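Local coordinates for sister chromatid cohesion protein PDS5 homolog C (Arabidopsis thaliana, PDB 7DE9), which binds monomethylated histone H3 through its Tudor domain and serves as a cohesin cofactor in sister chromatid cohesion and DNA repair by homologous recombination, at residues Val19-Pro22 / Met23-Ala26; Leu54-Lys57 / Asn58-Trp61. All coordinates share one frame; numbering follows the deposited sequence.

Overall arrangement
Contact 1 closes the hairpin between strands 16-21 and 26-36, and contact 2 is the turn joining strand 51-54 to strand 61-63, which pairs with strand 16-21 along the other edge from 26-36. Their centres lie about 12 Å apart, and they touch directly: Trp-20 N lies 2.8 Å from Lys-60 O, a probable hydrogen bond, and Val-19 CG1 packs 4.0 Å from Leu-54 CD1. Both reach the bound H3K4me1 peptide. Trp-21 and Asp-24 of contact 1 supply aromatic and acidic groups, Trp-21 packing on the peptide's modified side chain, while Gln-59 OE1 of contact 2 hydrogen-bonds to a basic peptide side chain.

Contact 1: residues Val19-Pro22 / Met23-Ala26; sequences VWWP and MDQA
With CG opposite the carbonyl carbon in both Trp-21 (chi1 -69°) and Asp-24, indole and carboxylate run side by side in the same direction, their planes 29° apart. The backbone beneath them is a beta-hairpin turn of the SH3-like Tudor barrel, closed by a G1 beta bulge in which Gln-25 and Ala-26 both face Trp-21. Two bonds define the closing pair: Trp-21 N donates to Ala-26 O at 2.8 Å, and Ala-26 N returns to Trp-21 O at 3.1 Å. Inside the turn, Gln-25 N makes a weak hydrogen bond to Pro-22 O, and Gln-25, the first bulge residue, has a positive phi (47°).

The carboxylate stays near the indole without bonding to it, Asp-24 OD2 being 4.1 Å from Trp-21 CE3. Tyr-28 OH binds OD2, and Trp-21 NE1 binds Tyr-46 OH, so both groups are fixed from outside the turn. Both then serve the bound peptide: Asp-24 hydrogen-bonds to a polar side chain and to peptide backbone, and Trp-21 makes a cation-pi contact with a basic side chain.

Trp-20 swings its ring over the hairpin backbone instead, bringing Ala-26 N 3.6 Å above the ring plane toward its rim and Trp-20 CH2 to 3.3 Å from Gln-25 C.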
# COMPACT_ATOMS: atom_id res chain seq x y z
N VAL A 19 -4.24 -3.35 -1.72
CA VAL A 19 -4.66 -2.08 -1.15
C VAL A 19 -6.01 -1.69 -1.73
O VAL A 19 -6.23 -1.78 -2.94
CB VAL A 19 -3.63 -0.96 -1.42
CG1 VAL A 19 -4.04 0.32 -0.72
CG2 VAL A 19 -2.23 -1.38 -0.97
N TRP A 20 -6.93 -1.29 -0.85
CA TRP A 20 -8.27 -0.89 -1.25
C TRP A 20 -8.30 0.56 -1.75
O TRP A 20 -7.94 1.48 -1.02
CB TRP A 20 -9.23 -1.08 -0.07
CG TRP A 20 -10.63 -0.66 -0.31
CD1 TRP A 20 -11.22 0.49 0.12
CD2 TRP A 20 -11.63 -1.39 -1.02
NE1 TRP A 20 -12.53 0.52 -0.28
CE2 TRP A 20 -12.81 -0.62 -0.99
CE3 TRP A 20 -11.65 -2.62 -1.69
CZ2 TRP A 20 -13.99 -1.03 -1.60
CZ3 TRP A 20 -12.83 -3.03 -2.30
CH2 TRP A 20 -13.98 -2.23 -2.24
N TRP A 21 -8.72 0.75 -2.99
CA TRP A 21 -9.02 2.08 -3.52
C TRP A 21 -10.54 2.24 -3.52
O TRP A 21 -11.24 1.61 -4.34
CB TRP A 21 -8.47 2.28 -4.93
CG TRP A 21 -6.98 2.34 -5.03
CD1 TRP A 21 -6.07 1.76 -4.18
CD2 TRP A 21 -6.22 3.03 -6.02
NE1 TRP A 21 -4.79 2.04 -4.60
CE2 TRP A 21 -4.86 2.82 -5.73
CE3 TRP A 21 -6.56 3.80 -7.14
CZ2 TRP A 21 -3.84 3.36 -6.50
CZ3 TRP A 21 -5.55 4.33 -7.91
CH2 TRP A 21 -4.20 4.11 -7.59
N PRO A 22 -11.04 3.05 -2.58
CA PRO A 22 -12.48 3.25 -2.36
C PRO A 22 -13.20 3.76 -3.59
O PRO A 22 -14.34 3.36 -3.85
CB PRO A 22 -12.52 4.28 -1.23
CG PRO A 22 -11.24 4.12 -0.51
CD PRO A 22 -10.23 3.71 -1.54
N MSE A 23 -12.56 4.65 -4.34
CA MSE A 23 -13.22 5.27 -5.48
C MSE A 23 -13.56 4.25 -6.55
O MSE A 23 -14.58 4.38 -7.22
CB MSE A 23 -12.36 6.37 -6.09
CG MSE A 23 -12.91 7.74 -5.81
SE MSE A 23 -11.82 9.11 -6.61
CE MSE A 23 -12.64 9.18 -8.34
N ASP A 24 -12.71 3.25 -6.71
CA ASP A 24 -12.95 2.19 -7.69
C ASP A 24 -13.66 0.99 -7.07
O ASP A 24 -14.02 0.06 -7.79
CB ASP A 24 -11.64 1.71 -8.32
CG ASP A 24 -10.96 2.78 -9.18
OD1 ASP A 24 -11.62 3.77 -9.56
OD2 ASP A 24 -9.76 2.61 -9.48
N GLN A 25 -13.84 1.02 -5.75
CA GLN A 25 -14.28 -0.14 -4.98
C GLN A 25 -13.47 -1.34 -5.41
O GLN A 25 -14.02 -2.38 -5.80
CB GLN A 25 -15.77 -0.44 -5.16
CG GLN A 25 -16.69 0.71 -4.86
CD GLN A 25 -17.18 1.39 -6.12
OE1 GLN A 25 -17.97 0.81 -6.87
NE2 GLN A 25 -16.70 2.60 -6.37
N ALA A 26 -12.15 -1.19 -5.35
CA ALA A 26 -11.29 -2.25 -5.87
C ALA A 26 -10.09 -2.51 -4.98
O ALA A 26 -9.62 -1.62 -4.29
CB ALA A 26 -10.81 -1.90 -7.27

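Contact 2: residues Leu54-Lys57 / Asn58-Trp61; sequences LYLK and NQKW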
# COMPACT_ATOMS: atom_id res chain seq x y z
N LEU A 54 2.05 5.67 1.27
CA LEU A 54 0.80 5.46 2.00
C LEU A 54 0.96 5.43 3.52
O LEU A 54 1.95 4.91 4.03
CB LEU A 54 0.15 4.14 1.57
CG LEU A 54 -0.38 3.98 0.15
CD1 LEU A 54 -0.74 2.53 -0.09
CD2 LEU A 54 -1.59 4.87 -0.06
N TYR A 55 -0.03 5.96 4.22
CA TYR A 55 -0.21 5.68 5.63
C TYR A 55 -1.19 4.52 5.73
O TYR A 55 -2.40 4.71 5.63
CB TYR A 55 -0.75 6.90 6.38
CG TYR A 55 -0.85 6.73 7.88
CD1 TYR A 55 0.28 6.54 8.66
CD2 TYR A 55 -2.09 6.77 8.52
CE1 TYR A 55 0.19 6.40 10.03
CE2 TYR A 55 -2.19 6.63 9.89
CZ TYR A 55 -1.05 6.44 10.64
OH TYR A 55 -1.15 6.29 12.00
N LEU A 56 -0.66 3.32 5.91
CA LEU A 56 -1.48 2.12 5.81
C LEU A 56 -2.50 2.00 6.94
O LEU A 56 -3.53 1.34 6.77
CB LEU A 56 -0.59 0.89 5.76
CG LEU A 56 0.06 0.76 4.39
CD1 LEU A 56 1.05 -0.37 4.37
CD2 LEU A 56 -1.01 0.53 3.34
N LYS A 57 -2.24 2.66 8.06
CA LYS A 57 -3.13 2.59 9.21
C LYS A 57 -4.50 3.21 8.91
O LYS A 57 -5.50 2.83 9.51
CB LYS A 57 -2.50 3.27 10.43
CG LYS A 57 -2.04 2.31 11.51
CD LYS A 57 -0.89 2.88 12.32
CE LYS A 57 0.34 3.08 11.46
NZ LYS A 57 1.52 3.46 12.29
N ASN A 58 -4.53 4.16 7.98
CA ASN A 58 -5.78 4.77 7.55
C ASN A 58 -6.21 4.28 6.18
O ASN A 58 -6.98 4.94 5.48
CB ASN A 58 -5.66 6.30 7.56
CG ASN A 58 -6.49 6.94 8.65
OD1 ASN A 58 -7.63 6.54 8.90
ND2 ASN A 58 -5.92 7.93 9.32
N GLN A 59 -5.70 3.11 5.82
CA GLN A 59 -6.07 2.46 4.57
C GLN A 59 -6.79 1.15 4.86
O GLN A 59 -6.52 0.49 5.86
CB GLN A 59 -4.83 2.17 3.71
CG GLN A 59 -4.13 3.41 3.18
CD GLN A 59 -4.90 4.09 2.08
OE1 GLN A 59 -5.62 3.44 1.31
NE2 GLN A 59 -4.77 5.41 2.00
N LYS A 60 -7.70 0.78 3.98
CA LYS A 60 -8.16 -0.59 3.96
C LYS A 60 -7.21 -1.35 3.06
O LYS A 60 -6.96 -0.97 1.92
CB LYS A 60 -9.61 -0.70 3.50
CG LYS A 60 -10.56 -0.04 4.47
CD LYS A 60 -10.81 -1.00 5.62
CE LYS A 60 -11.27 -0.28 6.87
NZ LYS A 60 -11.77 1.11 6.61
N TRP A 61 -6.64 -2.41 3.61
CA TRP A 61 -5.69 -3.22 2.87
C TRP A 61 -5.55 -4.55 3.58
O TRP A 61 -5.92 -4.69 4.75
CB TRP A 61 -4.33 -2.52 2.78
CG TRP A 61 -3.65 -2.47 4.10
CD1 TRP A 61 -3.78 -1.51 5.06
CD2 TRP A 61 -2.74 -3.44 4.62
NE1 TRP A 61 -3.00 -1.82 6.15
CE2 TRP A 61 -2.36 -3.00 5.90
CE3 TRP A 61 -2.22 -4.63 4.13
CZ2 TRP A 61 -1.47 -3.72 6.69
CZ3 TRP A 61 -1.34 -5.35 4.91
CH2 TRP A 61 -0.97 -4.89 6.18
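Between residues 54-57 and 58-61 the chain turns through a short 3-10 segment, the end-to-end directions of the two halves differing by 98°, with successive i to i+3 bonds from Asn-58 N to Tyr-55 O (3.2 Å) and from Gln-59 N to Leu-56 O (3.0 Å). A 3-10 turn ahead of the last strand is a familiar element of the SH3-like barrel to which Tudor domains belong.

Leu-56 makes the apolar contact with Trp-61. Its CD2 sits over the five-membered ring of Trp-61, 4.1 Å from the centroid and 20° off the ring normal, a CH-pi contact in which the two side chains cross at about a right angle. Trp-61 presents that face because its CG lies between the backbone N and the carbonyl carbon (chi1 70°). Leu-12 packs against both residues.

Tyr-55 and Asn-58 cross obliquely, the phenol ring and the amide well away from parallel, with Tyr-55 CD2 lying 3.7 Å from Asn-58 CB; the phenol oxygen bonds to Lys-40.

Gln-59 is bent at its second side-chain torsion and lays its amide across Leu-54, while OE1 hydrogen-bonds to a basic side chain of the bound peptide. Leu-54 also packs on a basic peptide side chain, so the turn contributes to the binding surface. Where the amide crosses the leucine, Gln-59 NE2 is 3.8 Å from Leu-54 CD2.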